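Local coordinates for invasion protein INVA (Salmonella enterica, PDB 2X49) that takes part in invasion of the intestinal epithelium as an export-apparatus protein of the type III secretion system, seen here as its C-terminal domain, at residues 100-105 against 285-290; 186-191 against 227-232; 238-243 against 327-332; 292-297 against 313-318. One frame throughout, in Å; residues are numbered along the deposited sequence.

In the fold
Interactions 3 and 4 share one parallel sheet, ordered 314-317, 291-294, 236-240, 327-332, centres about 10 Å apart; each joins an outer strand to its inner neighbour, and interaction 4 is nested in the loop interaction 3 closes. Interaction 2, about 13 Å from interaction 4 between centres, ties helix 223-231 to the end of helix 174-185, reaches strand 314-317 through Arg188 and lies in the loop interaction 1 closes. Interaction 1, about 15 Å from interaction 3 between centres, links the antiparallel sheet of strand 102-107 to the loop entering strand 291-294; its segments alternate with those of interaction 3. Interactions 1 to 3 join parts distant in sequence; interaction 4 closes a local beta-alpha-beta unit.

Interaction 1 (100-105 against 285-290); sequences GSSQYF and IAHKDL
Ser102 and His287 are joined by a straight hydrogen bond: His287 N donates to Ser102 OG at 3.1 Å, with an N-H...O angle of 170°. The Ser102 hydroxyl stands beside its own backbone N, anti to the carbonyl carbon (chi1 -79°), and in this position it also lies over one face of the His287 imidazole, displaced toward the rim near CG. Ser101 approaches the same ring differently, its OG at the edge, near the ring plane and 3.2 Å from His287 CE1.

Waters carry much of the remaining polar contact. Water 1 links Ser101 O to His287 NE2, and water 3 accepts from Gln103 N while donating weakly to Ile285 O. Water 2 donates to Gln103 O at 2.6 Å and accepts weakly from Ala286 N. Water 4 connects Tyr104 OH with Lys288 N. In place of direct sheet pairing, these bridges fasten strand 102-107 of an antiparallel sheet to the loop between helix 266-280 and strand 291-294, where residues 287-289 form a 3-10 turn.

Apolar contact centres on Tyr104, whose CE1 is 3.3 Å from Ala286 CB in an oblique approach. Lys288 meets the ring at its edge, with CE 3.9 Å from Tyr104 CE1.

Lys288 NZ forms a salt bridge to Asp289 OD2, its hydrogen bond weak, hydrogen-bonds to His131 and forms a second salt bridge to Glu128 of helix 125-139, while Asp289 is in salt bridges to Arg79 and Arg123.

Interaction 2 (186-191 against 227-232); sequences SERVSV and CHKFAN
Lys229 of helix 223-231 stretches across to the backbone of Arg188. Its CG is anti to the backbone N (chi1 -167°), and after an extended run the chain bends at chi4, which places NZ 2.8 Å from Arg188 O. NZ donates to this carbonyl from a position tilted 28° out of the carbonyl plane. The methylenes lie against the same oxygen, with Lys229 CE 3.2 Å from Arg188 O, while Lys229 CD passes 4.0 Å from Ser190 N. The ammonium group is also hydrogen-bonded to Tyr39, so a backbone carbonyl and a hydroxyl both hold it. That carbonyl belongs to a helix end: Arg188, with positive phi, is the C-prime residue of a Schellman motif that closes helix 174-185, in which Val189 N bonds to Leu184 O and Arg188 N to Leu185 O. The lysine therefore bridges from one helix to the C-terminal cap of another.

Phe230, the next residue, brings the far end of its ring to the same turn. Its CZ edge faces Glu187 O in the ring plane at 3.6 Å, and CZ is 3.9 Å from Arg188 CB. The arginine chain, bent at chi2 and chi3, crosses Phe230 at about a right angle. Phe230 CE1 lies over one face of the guanidinium, 4.0 Å from Arg188 NH2, but the two planes are 47° apart and do not stack in parallel. Arg188 is held from elsewhere by a salt bridge to Glu314 and a hydrogen bond to Asp312 O; the acidic partner probably offsets some of the repulsion from nearby Lys229.

Interaction 3 (238-243 against 327-332); sequences AVMVSA and VNVIKT
Ala238 O is approached by two donors of the neighbouring strand. Ile330 N makes a hydrogen bond of 2.8 Å to Ala238 O, nearly along the C=O axis, and Val329 CA adds a CA-H...O contact to the same oxygen at 3.2 Å. Ala238 N in turn donates to Asn328 O at 2.9 Å, tilted 31° from that carbonyl plane. Farther along, Lys331 O receives Met240 N at 2.8 Å in its carbonyl plane and also the CA-H of Val239.

The strands run in parallel, their short axes inclined by 30°. Ala238 pairs with Val329 and Met240 with Thr332, so two residue steps on the first strand match three on the second. The additional residue is consistent with a beta bulge around Ile330, whose backbone turns away from extended geometry (psi -9°).

Side chains add looser contacts beside this ladder. On one face, Met240 CB lies 4.1 Å from Val329 CG1, while the methionine chain bends at chi2 and chi3 and also brings CE against Val329 CG2. Val239, on the opposite face, touches Ile330 CG1 with its CG2 at 4.1 Å. Beyond the strand, Ser242 CB rests on Thr332 CG2 at 3.9 Å. Ser242 OG N-caps helix 243-252 through Val245 N and also bonds to Ile333 O, and Lys331 NZ is drawn off to Asp282.

With short amide bonds joining the main chains and longer aliphatic contacts beside them, the geometry is consistent with a register set mainly by the backbone bonds.

Interaction 4 (292-297 against 313-318); sequences LLTSVD and LEVLSF
Leu292 and Val315 sit opposite each other in the closely knit part of this parallel pairing. Leu292 N donates almost straight to Glu314 O at 2.8 Å, with an N-H...O angle of 176°; Leu316 N returns a bond to Leu292 O, and Thr294 N reaches Leu316 O. Buried side chains pack on both faces. Leu292 CD2 packs 4.2 Å from Val315 CG2, and Thr294 CG2 meets Val315 CG1 at 4.0 Å on the same face. On the reverse face, Leu293 CD2 lies 4.1 Å from Leu316 CB.

The far end is more exposed and its last rung is bent: Phe318 N donates to Thr294 O at 3.0 Å, but with an angle of 137°. The Phe318 ring folds back over that acceptor, and Thr294 O stands 3.5 Å from the ring plane, over its centre. CE1 touches Leu293 CB, CE2 approaches Ser295 OG, and Val296 CB rests against Ser317 CB at 4.1 Å. The hydroxyls of Thr294 and Ser295 turn instead to Glu246.

The two strands belong to a beta-alpha-beta unit with helix 299-306 between them. Ile302 and Ile306 of that helix pack on Thr294 and Val315, Ile226 of helix 223-231 touches Leu316, and strand 236-240 continues the sheet beyond strand 291-294.

Interaction 1 (100-105 against 285-290)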
loop_
_atom_site.group_PDB
_atom_site.type_symbol
_atom_site.label_atom_id
_atom_site.label_comp_id
_atom_site.label_asym_id
_atom_site.label_seq_id
_atom_site.Cartn_x
_atom_site.Cartn_y
_atom_site.Cartn_z
ATOM N N GLY A 100 -4.572 -0.377 15.904
ATOM C CA GLY A 100 -4.417 1.078 15.959
ATOM C C GLY A 100 -5.772 1.751 16.016
ATOM O O GLY A 100 -6.568 1.471 16.908
ATOM N N SER A 101 -6.045 2.671 15.088
ATOM C CA SER A 101 -7.429 3.210 14.999
ATOM C C SER A 101 -8.236 2.633 13.848
ATOM O O SER A 101 -9.402 3.009 13.628
ATOM C CB SER A 101 -7.463 4.738 14.977
ATOM O OG SER A 101 -6.919 5.283 13.786
ATOM N N SER A 102 -7.639 1.682 13.165
ATOM C CA SER A 102 -8.363 0.968 12.098
ATOM C C SER A 102 -9.206 -0.115 12.704
ATOM O O SER A 102 -8.752 -0.884 13.543
ATOM C CB SER A 102 -7.449 0.278 11.074
ATOM O OG SER A 102 -6.926 1.155 10.143
ATOM N N GLN A 103 -10.417 -0.175 12.209
ATOM C CA GLN A 103 -11.382 -1.199 12.623
ATOM C C GLN A 103 -11.806 -2.045 11.437
ATOM O O GLN A 103 -11.885 -1.587 10.291
ATOM C CB GLN A 103 -12.598 -0.578 13.301
ATOM C CG GLN A 103 -12.438 -0.169 14.789
ATOM C CD GLN A 103 -13.735 0.377 15.377
ATOM O OE1 GLN A 103 -14.493 -0.490 16.064
ATOM N NE2 GLN A 103 -14.081 1.553 15.175
ATOM N N TYR A 104 -12.018 -3.310 11.759
ATOM C CA TYR A 104 -12.449 -4.331 10.773
ATOM C C TYR A 104 -13.689 -5.038 11.273
ATOM O O TYR A 104 -13.729 -5.487 12.397
ATOM C CB TYR A 104 -11.341 -5.346 10.538
ATOM C CG TYR A 104 -10.050 -4.717 10.108
ATOM C CD1 TYR A 104 -9.729 -4.602 8.787
ATOM C CD2 TYR A 104 -9.136 -4.250 11.051
ATOM C CE1 TYR A 104 -8.558 -4.006 8.406
ATOM C CE2 TYR A 104 -7.957 -3.640 10.669
ATOM C CZ TYR A 104 -7.669 -3.548 9.331
ATOM O OH TYR A 104 -6.518 -2.996 8.822
ATOM N N PHE A 105 -14.670 -5.159 10.387
ATOM C CA PHE A 105 -15.990 -5.671 10.728
ATOM C C PHE A 105 -16.303 -6.902 9.906
ATOM O O PHE A 105 -16.236 -6.914 8.677
ATOM C CB PHE A 105 -17.040 -4.570 10.488
ATOM C CG PHE A 105 -16.854 -3.365 11.386
ATOM C CD1 PHE A 105 -17.457 -3.301 12.628
ATOM C CD2 PHE A 105 -16.049 -2.318 10.986
ATOM C CE1 PHE A 105 -17.243 -2.211 13.461
ATOM C CE2 PHE A 105 -15.862 -1.206 11.812
ATOM C CZ PHE A 105 -16.413 -1.176 13.032
ATOM N N ILE A 285 -14.081 2.609 8.152
ATOM C CA ILE A 285 -13.377 1.951 7.048
ATOM C C ILE A 285 -11.867 1.901 7.372
ATOM O O ILE A 285 -11.261 2.897 7.715
ATOM C CB ILE A 285 -13.668 2.649 5.722
ATOM C CG1 ILE A 285 -15.180 2.558 5.437
ATOM C CG2 ILE A 285 -12.889 2.047 4.601
ATOM C CD1 ILE A 285 -15.529 3.051 4.050
ATOM N N ALA A 286 -11.297 0.704 7.313
ATOM C CA ALA A 286 -9.854 0.507 7.634
ATOM C C ALA A 286 -8.967 1.349 6.742
ATOM O O ALA A 286 -9.259 1.584 5.588
ATOM C CB ALA A 286 -9.463 -0.947 7.481
ATOM N N HIS A 287 -7.847 1.773 7.300
ATOM C CA HIS A 287 -6.934 2.677 6.583
ATOM C C HIS A 287 -6.394 2.126 5.293
ATOM O O HIS A 287 -6.208 2.907 4.355
ATOM C CB HIS A 287 -5.777 3.142 7.484
ATOM C CG HIS A 287 -6.256 3.847 8.706
ATOM N ND1 HIS A 287 -5.442 4.118 9.789
ATOM C CD2 HIS A 287 -7.495 4.281 9.039
ATOM C CE1 HIS A 287 -6.163 4.709 10.729
ATOM N NE2 HIS A 287 -7.411 4.819 10.300
ATOM N N LYS A 288 -6.153 0.810 5.230
ATOM C CA LYS A 288 -5.590 0.221 3.993
ATOM C C LYS A 288 -6.555 0.316 2.842
ATOM O O LYS A 288 -6.165 0.157 1.697
ATOM C CB LYS A 288 -5.159 -1.239 4.123
ATOM C CG LYS A 288 -6.219 -2.166 4.512
ATOM C CD LYS A 288 -5.713 -3.637 4.575
ATOM C CE LYS A 288 -6.836 -4.590 4.913
ATOM N NZ LYS A 288 -7.705 -4.729 3.713
ATOM N N ASP A 289 -7.813 0.595 3.165
ATOM C CA ASP A 289 -8.922 0.619 2.173
ATOM C C ASP A 289 -9.328 2.031 1.790
ATOM O O ASP A 289 -10.332 2.275 1.052
ATOM C CB ASP A 289 -10.126 -0.188 2.692
ATOM C CG ASP A 289 -9.818 -1.705 2.793
ATOM O OD1 ASP A 289 -9.460 -2.338 1.768
ATOM O OD2 ASP A 289 -9.942 -2.274 3.905
ATOM N N LEU A 290 -8.575 2.961 2.322
ATOM C CA LEU A 290 -8.725 4.418 2.081
ATOM C C LEU A 290 -7.536 5.003 1.390
ATOM O O LEU A 290 -6.477 4.424 1.381
ATOM C CB LEU A 290 -8.882 5.162 3.412
ATOM C CG LEU A 290 -10.169 4.924 4.195
ATOM C CD1 LEU A 290 -10.188 5.565 5.605
ATOM C CD2 LEU A 290 -11.441 5.315 3.418
HETATM O O HOH W 1 -9.799 5.192 11.994
HETATM O O HOH W 2 -13.434 -1.414 8.186
HETATM O O HOH W 3 -11.080 2.160 10.424
HETATM O O HOH W 4 -5.704 -0.775 7.733
#

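Interaction 2 (186-191 against 227-232)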
loop_
_atom_site.group_PDB
_atom_site.type_symbol
_atom_site.label_atom_id
_atom_site.label_comp_id
_atom_site.label_asym_id
_atom_site.label_seq_id
_atom_site.Cartn_x
_atom_site.Cartn_y
_atom_site.Cartn_z
ATOM N N SER A 186 7.036 1.035 -2.381
ATOM C CA SER A 186 6.902 1.182 -0.916
ATOM C C SER A 186 5.639 1.955 -0.600
ATOM O O SER A 186 5.192 1.962 0.558
ATOM C CB SER A 186 8.126 1.870 -0.239
ATOM O OG SER A 186 8.195 3.223 -0.628
ATOM N N GLU A 187 5.116 2.609 -1.620
ATOM C CA GLU A 187 3.859 3.403 -1.519
ATOM C C GLU A 187 2.696 2.722 -2.278
ATOM O O GLU A 187 1.656 3.323 -2.623
ATOM C CB GLU A 187 4.065 4.860 -1.976
ATOM C CG GLU A 187 4.914 5.685 -0.970
ATOM C CD GLU A 187 4.781 7.204 -1.195
ATOM O OE1 GLU A 187 5.767 7.852 -1.659
ATOM O OE2 GLU A 187 3.693 7.782 -0.971
ATOM N N ARG A 188 2.898 1.451 -2.532
ATOM C CA ARG A 188 1.871 0.551 -3.099
ATOM C C ARG A 188 1.547 0.819 -4.573
ATOM O O ARG A 188 0.450 0.580 -5.095
ATOM C CB ARG A 188 0.614 0.586 -2.194
ATOM C CG ARG A 188 0.614 -0.593 -1.303
ATOM C CD ARG A 188 0.063 -0.346 0.106
ATOM N NE ARG A 188 -1.326 -0.153 -0.015
ATOM C CZ ARG A 188 -2.117 0.403 0.885
ATOM N NH1 ARG A 188 -1.648 0.935 1.995
ATOM N NH2 ARG A 188 -3.404 0.462 0.609
ATOM N N VAL A 189 2.523 1.398 -5.247
ATOM C CA VAL A 189 2.440 1.635 -6.715
ATOM C C VAL A 189 3.131 0.502 -7.464
ATOM O O VAL A 189 4.296 0.143 -7.149
ATOM C CB VAL A 189 3.083 2.972 -7.096
ATOM C CG1 VAL A 189 3.018 3.141 -8.604
ATOM C CG2 VAL A 189 2.375 4.082 -6.332
ATOM N N SER A 190 2.415 -0.134 -8.385
ATOM C CA SER A 190 2.961 -1.245 -9.146
ATOM C C SER A 190 4.036 -0.808 -10.119
ATOM O O SER A 190 3.954 0.293 -10.687
ATOM C CB SER A 190 1.849 -1.964 -9.975
ATOM O OG SER A 190 2.326 -2.988 -10.791
ATOM N N VAL A 191 4.992 -1.682 -10.322
ATOM C CA VAL A 191 6.049 -1.476 -11.335
ATOM C C VAL A 191 5.950 -2.415 -12.512
ATOM O O VAL A 191 6.890 -2.599 -13.290
ATOM C CB VAL A 191 7.453 -1.458 -10.742
ATOM C CG1 VAL A 191 7.571 -0.281 -9.757
ATOM C CG2 VAL A 191 7.849 -2.791 -10.092
ATOM N N CYS A 227 -4.092 5.332 -10.032
ATOM C CA CYS A 227 -5.482 5.495 -9.712
ATOM C C CYS A 227 -6.213 4.099 -9.856
ATOM O O CYS A 227 -6.949 3.647 -8.972
ATOM C CB CYS A 227 -6.051 6.615 -10.569
ATOM S SG CYS A 227 -7.800 6.967 -10.441
ATOM N N HIS A 228 -5.947 3.467 -10.972
ATOM C CA HIS A 228 -6.659 2.205 -11.345
ATOM C C HIS A 228 -6.375 1.114 -10.327
ATOM O O HIS A 228 -7.207 0.238 -10.024
ATOM C CB HIS A 228 -6.281 1.750 -12.753
ATOM C CG HIS A 228 -7.101 2.394 -13.819
ATOM N ND1 HIS A 228 -7.189 3.686 -14.233
ATOM C CD2 HIS A 228 -7.960 1.669 -14.620
ATOM C CE1 HIS A 228 -8.105 3.719 -15.260
ATOM N NE2 HIS A 228 -8.562 2.495 -15.464
ATOM N N LYS A 229 -5.193 1.192 -9.768
ATOM C CA LYS A 229 -4.760 0.209 -8.759
ATOM C C LYS A 229 -5.485 0.373 -7.437
ATOM O O LYS A 229 -5.971 -0.589 -6.848
ATOM C CB LYS A 229 -3.249 0.259 -8.515
ATOM C CG LYS A 229 -2.798 -0.975 -7.717
ATOM C CD LYS A 229 -1.343 -0.964 -7.419
ATOM C CE LYS A 229 -1.029 -1.988 -6.334
ATOM N NZ LYS A 229 -1.439 -1.546 -4.977
ATOM N N PHE A 230 -5.536 1.602 -6.969
ATOM C CA PHE A 230 -6.123 1.902 -5.673
ATOM C C PHE A 230 -7.616 1.740 -5.654
ATOM O O PHE A 230 -8.209 1.388 -4.643
ATOM C CB PHE A 230 -5.739 3.279 -5.145
ATOM C CG PHE A 230 -4.403 3.290 -4.439
ATOM C CD1 PHE A 230 -4.280 2.935 -3.127
ATOM C CD2 PHE A 230 -3.278 3.741 -5.137
ATOM C CE1 PHE A 230 -3.040 2.960 -2.511
ATOM C CE2 PHE A 230 -2.052 3.757 -4.527
ATOM C CZ PHE A 230 -1.932 3.391 -3.238
ATOM N N ALA A 231 -8.201 1.950 -6.814
ATOM C CA ALA A 231 -9.667 2.035 -6.894
ATOM C C ALA A 231 -10.220 0.646 -7.146
ATOM O O ALA A 231 -11.420 0.355 -7.045
ATOM C CB ALA A 231 -10.091 3.013 -8.007
ATOM N N ASN A 232 -9.271 -0.213 -7.441
ATOM C CA ASN A 232 -9.560 -1.526 -7.985
ATOM C C ASN A 232 -10.446 -1.389 -9.202
ATOM O O ASN A 232 -10.126 -0.735 -10.210
ATOM C CB ASN A 232 -10.322 -2.383 -6.959
ATOM C CG ASN A 232 -9.444 -2.807 -5.771
ATOM O OD1 ASN A 232 -8.444 -2.161 -5.455
ATOM N ND2 ASN A 232 -9.816 -3.902 -5.122
#

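Interaction 3 (238-243 against 327-332)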
loop_
_atom_site.group_PDB
_atom_site.type_symbol
_atom_site.label_atom_id
_atom_site.label_comp_id
_atom_site.label_asym_id
_atom_site.label_seq_id
_atom_site.Cartn_x
_atom_site.Cartn_y
_atom_site.Cartn_z
ATOM N N ALA A 238 -12.064 7.791 0.032
ATOM C CA ALA A 238 -11.103 8.854 0.386
ATOM C C ALA A 238 -11.492 9.686 1.575
ATOM O O ALA A 238 -12.645 9.839 1.921
ATOM C CB ALA A 238 -10.904 9.784 -0.831
ATOM N N VAL A 239 -10.423 10.159 2.208
ATOM C CA VAL A 239 -10.439 11.242 3.199
ATOM C C VAL A 239 -9.709 12.441 2.597
ATOM O O VAL A 239 -8.637 12.332 2.037
ATOM C CB VAL A 239 -9.761 10.785 4.503
ATOM C CG1 VAL A 239 -9.584 11.960 5.480
ATOM C CG2 VAL A 239 -10.539 9.615 5.155
ATOM N N MET A 240 -10.303 13.614 2.698
ATOM C CA MET A 240 -9.704 14.816 2.090
ATOM C C MET A 240 -8.964 15.574 3.158
ATOM O O MET A 240 -9.417 15.663 4.274
ATOM C CB MET A 240 -10.800 15.677 1.480
ATOM C CG MET A 240 -10.314 16.939 0.761
ATOM S SD MET A 240 -11.315 17.187 -0.709
ATOM C CE MET A 240 -10.854 15.662 -1.521
ATOM N N VAL A 241 -7.820 16.094 2.801
ATOM C CA VAL A 241 -7.067 17.015 3.676
ATOM C C VAL A 241 -7.649 18.431 3.476
ATOM O O VAL A 241 -7.809 18.914 2.374
ATOM C CB VAL A 241 -5.544 17.003 3.369
ATOM C CG1 VAL A 241 -4.794 17.905 4.335
ATOM C CG2 VAL A 241 -4.976 15.573 3.400
ATOM N N SER A 242 -7.931 19.081 4.581
ATOM C CA SER A 242 -8.453 20.471 4.601
ATOM C C SER A 242 -7.414 21.471 4.171
ATOM O O SER A 242 -6.220 21.269 4.279
ATOM C CB SER A 242 -8.971 20.861 5.983
ATOM O OG SER A 242 -7.920 20.976 6.901
ATOM N N ALA A 243 -7.913 22.568 3.659
ATOM C CA ALA A 243 -7.040 23.625 3.147
ATOM C C ALA A 243 -6.194 24.140 4.295
ATOM O O ALA A 243 -5.068 24.591 4.146
ATOM C CB ALA A 243 -7.876 24.790 2.487
ATOM N N VAL A 327 -15.932 8.464 -6.793
ATOM C CA VAL A 327 -15.133 8.817 -5.603
ATOM C C VAL A 327 -16.051 9.129 -4.441
ATOM O O VAL A 327 -17.028 9.847 -4.555
ATOM C CB VAL A 327 -14.170 10.011 -5.891
ATOM C CG1 VAL A 327 -13.332 10.392 -4.666
ATOM C CG2 VAL A 327 -13.204 9.683 -7.029
ATOM N N ASN A 328 -15.757 8.516 -3.316
ATOM C CA ASN A 328 -16.533 8.718 -2.107
ATOM C C ASN A 328 -15.649 9.303 -1.027
ATOM O O ASN A 328 -14.860 8.602 -0.414
ATOM C CB ASN A 328 -17.079 7.368 -1.632
ATOM C CG ASN A 328 -17.850 7.470 -0.335
ATOM O OD1 ASN A 328 -18.229 8.558 0.087
ATOM N ND2 ASN A 328 -18.106 6.330 0.296
ATOM N N VAL A 329 -15.800 10.597 -0.793
ATOM C CA VAL A 329 -15.077 11.266 0.306
ATOM C C VAL A 329 -15.864 11.110 1.598
ATOM O O VAL A 329 -16.931 11.666 1.739
ATOM C CB VAL A 329 -14.862 12.786 0.042
ATOM C CG1 VAL A 329 -14.248 13.444 1.276
ATOM C CG2 VAL A 329 -13.980 13.008 -1.164
ATOM N N ILE A 330 -15.330 10.296 2.503
ATOM C CA ILE A 330 -16.042 9.935 3.768
ATOM C C ILE A 330 -15.777 10.872 4.949
ATOM O O ILE A 330 -16.461 10.851 5.966
ATOM C CB ILE A 330 -15.778 8.473 4.185
ATOM C CG1 ILE A 330 -14.348 8.276 4.675
ATOM C CG2 ILE A 330 -16.134 7.515 3.045
ATOM C CD1 ILE A 330 -14.088 6.837 5.188
ATOM N N LYS A 331 -14.814 11.748 4.745
ATOM C CA LYS A 331 -14.308 12.603 5.816
ATOM C C LYS A 331 -13.272 13.606 5.333
ATOM O O LYS A 331 -12.522 13.330 4.413
ATOM C CB LYS A 331 -13.694 11.738 6.953
ATOM C CG LYS A 331 -13.462 12.563 8.183
ATOM C CD LYS A 331 -14.021 11.945 9.394
ATOM C CE LYS A 331 -13.944 12.893 10.528
ATOM N NZ LYS A 331 -13.783 12.111 11.753
ATOM N N THR A 332 -13.253 14.749 6.009
ATOM C CA THR A 332 -12.189 15.778 5.811
ATOM C C THR A 332 -11.357 15.977 7.076
ATOM O O THR A 332 -11.873 16.035 8.178
ATOM C CB THR A 332 -12.803 17.140 5.376
ATOM O OG1 THR A 332 -13.462 16.991 4.116
ATOM C CG2 THR A 332 -11.712 18.207 5.201
#

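Interaction 4 (292-297 against 313-318)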
loop_
_atom_site.group_PDB
_atom_site.type_symbol
_atom_site.label_atom_id
_atom_site.label_comp_id
_atom_site.label_asym_id
_atom_site.label_seq_id
_atom_site.Cartn_x
_atom_site.Cartn_y
_atom_site.Cartn_z
ATOM N N LEU A 292 -5.750 9.127 1.388
ATOM C CA LEU A 292 -5.827 10.546 1.743
ATOM C C LEU A 292 -5.549 11.350 0.474
ATOM O O LEU A 292 -4.663 11.030 -0.210
ATOM C CB LEU A 292 -4.791 10.872 2.808
ATOM C CG LEU A 292 -4.861 12.125 3.604
ATOM C CD1 LEU A 292 -6.264 12.378 4.205
ATOM C CD2 LEU A 292 -3.817 11.889 4.699
ATOM N N LEU A 293 -6.375 12.343 0.202
ATOM C CA LEU A 293 -6.265 13.183 -1.017
ATOM C C LEU A 293 -5.775 14.559 -0.665
ATOM O O LEU A 293 -6.313 15.222 0.197
ATOM C CB LEU A 293 -7.638 13.341 -1.695
ATOM C CG LEU A 293 -8.322 12.080 -2.186
ATOM C CD1 LEU A 293 -9.682 12.422 -2.866
ATOM C CD2 LEU A 293 -7.381 11.328 -3.110
ATOM N N THR A 294 -4.770 14.982 -1.398
ATOM C CA THR A 294 -4.198 16.307 -1.192
ATOM C C THR A 294 -3.628 16.934 -2.442
ATOM O O THR A 294 -3.555 16.332 -3.486
ATOM C CB THR A 294 -3.111 16.277 -0.155
ATOM O OG1 THR A 294 -2.956 17.611 0.352
ATOM C CG2 THR A 294 -1.872 15.715 -0.763
ATOM N N SER A 295 -3.204 18.179 -2.309
ATOM C CA SER A 295 -2.534 18.891 -3.413
ATOM C C SER A 295 -1.189 18.262 -3.725
ATOM O O SER A 295 -0.510 17.711 -2.849
ATOM C CB SER A 295 -2.336 20.378 -3.089
ATOM O OG SER A 295 -3.567 21.097 -2.868
ATOM N N VAL A 296 -0.785 18.356 -4.982
ATOM C CA VAL A 296 0.491 17.750 -5.381
ATOM C C VAL A 296 1.657 18.369 -4.614
ATOM O O VAL A 296 2.627 17.718 -4.325
ATOM C CB VAL A 296 0.799 17.814 -6.920
ATOM C CG1 VAL A 296 0.945 19.247 -7.366
ATOM C CG2 VAL A 296 2.051 17.009 -7.188
ATOM N N ASP A 297 1.563 19.645 -4.298
ATOM C CA ASP A 297 2.709 20.316 -3.635
ATOM C C ASP A 297 3.041 19.803 -2.240
ATOM O O ASP A 297 4.172 19.955 -1.768
ATOM C CB ASP A 297 2.660 21.853 -3.720
ATOM C CG ASP A 297 1.530 22.498 -2.950
ATOM O OD1 ASP A 297 0.601 21.818 -2.507
ATOM O OD2 ASP A 297 1.555 23.752 -2.843
ATOM N N LEU A 313 -1.841 4.044 5.492
ATOM C CA LEU A 313 -2.687 5.100 4.847
ATOM C C LEU A 313 -1.935 5.800 3.726
ATOM O O LEU A 313 -1.102 6.665 3.975
ATOM C CB LEU A 313 -3.179 6.125 5.892
ATOM C CG LEU A 313 -4.127 7.221 5.434
ATOM C CD1 LEU A 313 -5.335 6.653 4.675
ATOM C CD2 LEU A 313 -4.587 7.994 6.673
ATOM N N GLU A 314 -2.235 5.423 2.500
ATOM C CA GLU A 314 -1.535 6.066 1.353
ATOM C C GLU A 314 -2.166 7.442 1.065
ATOM O O GLU A 314 -3.290 7.790 1.464
ATOM C CB GLU A 314 -1.466 5.203 0.136
ATOM C CG GLU A 314 -0.877 3.809 0.363
ATOM C CD GLU A 314 0.474 3.722 1.071
ATOM O OE1 GLU A 314 1.269 4.697 1.029
ATOM O OE2 GLU A 314 0.764 2.644 1.666
ATOM N N VAL A 315 -1.303 8.248 0.455
ATOM C CA VAL A 315 -1.606 9.657 0.162
ATOM C C VAL A 315 -1.440 9.881 -1.336
ATOM O O VAL A 315 -0.380 9.688 -1.874
ATOM C CB VAL A 315 -0.700 10.630 0.972
ATOM C CG1 VAL A 315 -1.186 12.056 0.757
ATOM C CG2 VAL A 315 -0.618 10.258 2.517
ATOM N N LEU A 316 -2.546 10.264 -1.966
ATOM C CA LEU A 316 -2.596 10.591 -3.424
ATOM C C LEU A 316 -2.837 12.065 -3.649
ATOM O O LEU A 316 -3.514 12.728 -2.876
ATOM C CB LEU A 316 -3.692 9.787 -4.149
ATOM C CG LEU A 316 -3.668 8.241 -4.060
ATOM C CD1 LEU A 316 -4.658 7.566 -5.021
ATOM C CD2 LEU A 316 -2.288 7.669 -4.265
ATOM N N SER A 317 -2.283 12.559 -4.759
ATOM C CA SER A 317 -2.567 13.916 -5.158
ATOM C C SER A 317 -3.835 13.986 -6.019
ATOM O O SER A 317 -4.264 13.014 -6.622
ATOM C CB SER A 317 -1.389 14.514 -5.876
ATOM O OG SER A 317 -1.272 13.915 -7.151
ATOM N N PHE A 318 -4.414 15.172 -6.081
ATOM C CA PHE A 318 -5.604 15.412 -6.905
ATOM C C PHE A 318 -5.349 15.035 -8.371
ATOM O O PHE A 318 -6.216 14.494 -9.065
ATOM C CB PHE A 318 -6.100 16.862 -6.792
ATOM C CG PHE A 318 -6.445 17.310 -5.383
ATOM C CD1 PHE A 318 -7.185 16.509 -4.517
ATOM C CD2 PHE A 318 -6.022 18.543 -4.911
ATOM C CE1 PHE A 318 -7.516 16.968 -3.237
ATOM C CE2 PHE A 318 -6.345 19.000 -3.615
ATOM C CZ PHE A 318 -7.076 18.201 -2.778
#